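Local structure of cell division control protein 53 (Saccharomyces cerevisiae, 3O2P) at residues V29-M32 / K33-N37. The protein serves, with this C-terminal neddylation domain, as the cullin scaffold of SCF E3 ubiquitin ligases that mark target proteins for proteasomal degradation. Sequence-based numbering, arbitrary orientation.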
loop_
_atom_site.group_PDB
_atom_site.type_symbol
_atom_site.label_atom_id
_atom_site.label_comp_id
_atom_site.label_asym_id
_atom_site.label_seq_id
_atom_site.Cartn_x
_atom_site.Cartn_y
_atom_site.Cartn_z
ATOM N N VAL B 29 1.288 20.142 -12.981
ATOM C CA VAL B 29 0.653 20.933 -11.919
ATOM C C VAL B 29 -0.193 22.074 -12.504
ATOM O O VAL B 29 -1.282 22.368 -12.010
ATOM C CB VAL B 29 1.689 21.528 -10.956
ATOM C CG1 VAL B 29 1.009 22.461 -9.966
ATOM C CG2 VAL B 29 2.420 20.421 -10.221
ATOM N N ARG B 30 0.326 22.702 -13.557
ATOM C CA ARG B 30 -0.380 23.744 -14.300
ATOM C C ARG B 30 -1.714 23.212 -14.838
ATOM O O ARG B 30 -2.775 23.789 -14.596
ATOM C CB ARG B 30 0.497 24.214 -15.463
ATOM C CG ARG B 30 0.444 25.706 -15.759
ATOM C CD ARG B 30 1.415 26.078 -16.884
ATOM N NE ARG B 30 2.798 25.741 -16.544
ATOM C CZ ARG B 30 3.640 25.089 -17.343
ATOM N NH1 ARG B 30 3.252 24.690 -18.549
ATOM N NH2 ARG B 30 4.878 24.833 -16.934
ATOM N N ILE B 31 -1.660 22.107 -15.567
ATOM C CA ILE B 31 -2.872 21.501 -16.107
ATOM C C ILE B 31 -3.883 21.164 -15.000
ATOM O O ILE B 31 -5.044 21.578 -15.052
ATOM C CB ILE B 31 -2.538 20.225 -16.900
ATOM C CG1 ILE B 31 -1.716 20.579 -18.148
ATOM C CG2 ILE B 31 -3.804 19.468 -17.258
ATOM C CD1 ILE B 31 -1.009 19.383 -18.798
ATOM N N MET B 32 -3.433 20.418 -13.997
ATOM C CA MET B 32 -4.325 19.958 -12.937
ATOM C C MET B 32 -4.868 21.097 -12.084
ATOM O O MET B 32 -5.980 21.026 -11.580
ATOM C CB MET B 32 -3.629 18.916 -12.060
ATOM C CG MET B 32 -3.345 17.623 -12.792
ATOM S SD MET B 32 -4.836 16.901 -13.512
ATOM C CE MET B 32 -5.816 16.624 -12.033
ATOM N N LYS B 33 -4.094 22.162 -11.929
ATOM C CA LYS B 33 -4.573 23.274 -11.136
ATOM C C LYS B 33 -5.795 23.883 -11.820
ATOM O O LYS B 33 -6.699 24.395 -11.161
ATOM C CB LYS B 33 -3.474 24.311 -10.943
ATOM C CG LYS B 33 -3.832 25.405 -9.959
ATOM C CD LYS B 33 -2.656 26.345 -9.761
ATOM C CE LYS B 33 -3.068 27.585 -8.989
ATOM N NZ LYS B 33 -4.295 28.199 -9.567
ATOM N N ALA B 34 -5.822 23.804 -13.146
ATOM C CA ALA B 34 -6.908 24.379 -13.933
ATOM C C ALA B 34 -8.048 23.389 -14.199
ATOM O O ALA B 34 -9.217 23.781 -14.230
ATOM C CB ALA B 34 -6.368 24.927 -15.238
ATOM N N LYS B 35 -7.714 22.113 -14.397
ATOM C CA LYS B 35 -8.737 21.106 -14.692
ATOM C C LYS B 35 -9.277 20.421 -13.434
ATOM O O LYS B 35 -10.359 19.845 -13.462
ATOM C CB LYS B 35 -8.224 20.052 -15.683
ATOM C CG LYS B 35 -7.845 20.587 -17.057
ATOM C CD LYS B 35 -8.975 21.391 -17.682
ATOM C CE LYS B 35 -8.960 21.290 -19.203
ATOM N NZ LYS B 35 -9.528 19.990 -19.677
ATOM N N ARG B 36 -8.505 20.465 -12.350
ATOM C CA ARG B 36 -8.948 19.949 -11.060
ATOM C C ARG B 36 -9.052 18.425 -10.997
ATOM O O ARG B 36 -8.567 17.797 -10.053
ATOM C CB ARG B 36 -10.296 20.572 -10.700
ATOM C CG ARG B 36 -10.215 22.062 -10.455
ATOM C CD ARG B 36 -9.637 22.308 -9.085
ATOM N NE ARG B 36 -8.599 23.325 -9.096
ATOM C CZ ARG B 36 -7.875 23.645 -8.031
ATOM N NH1 ARG B 36 -8.083 23.017 -6.883
ATOM N NH2 ARG B 36 -6.946 24.591 -8.114
ATOM N N ASN B 37 -9.695 17.842 -12.000
ATOM C CA ASN B 37 -9.942 16.404 -12.049
ATOM C C ASN B 37 -9.780 15.929 -13.491
ATOM O O ASN B 37 -10.288 16.559 -14.415
ATOM C CB ASN B 37 -11.357 16.102 -11.556
ATOM C CG ASN B 37 -11.394 14.985 -10.535
ATOM O OD1 ASN B 37 -11.099 13.825 -10.846
ATOM N ND2 ASN B 37 -11.762 15.328 -9.303
#
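Met32 and Arg36 meet at the C-terminal end of helix 8-35, where the chain turns out of the helix into strand 37-39. The side chain of Met32 is bent at both chi2 (-56°) and chi3 (-61°), which brings its methyl CE alongside the backbone of Arg36, 3.6 Å from Arg36 O. Met32 O accepts the backbone bond from Arg36 N at 2.7 Å. Arg36 has a positive phi (71°) that breaks the helix, and its side chain curls back to the final turn. Arg36 NE approaches Lys33 O from above the carbonyl plane at 3.0 Å, and Arg36 NH2 adds a weak second bond to the same oxygen, so the side chain supplies donors to a carbonyl at the helix end. One residue earlier, Lys35 N binds Ile31 O at 2.8 Å. Ile31 CG2, anti to the backbone N, comes within 4.2 Å of Lys35 CG, the two side chains crossing at a slant. The backbone N of Lys33 is hydrogen-bonded to Val29 O (2.8 Å), and its side chain leads away from the turn. By similarity, Lys33 is probably the site of NEDD8 attachment; it is unmodified here. Ile31 packs on Leu43, Glu46, Cys47 and Gln50 of helix 40-51, while Met32 lies against Leu38 of strand 37-39 and Tyr86 of strand 83-86. Arg36 also pairs through its backbone with Tyr86, joining the helix end to the antiparallel sheet.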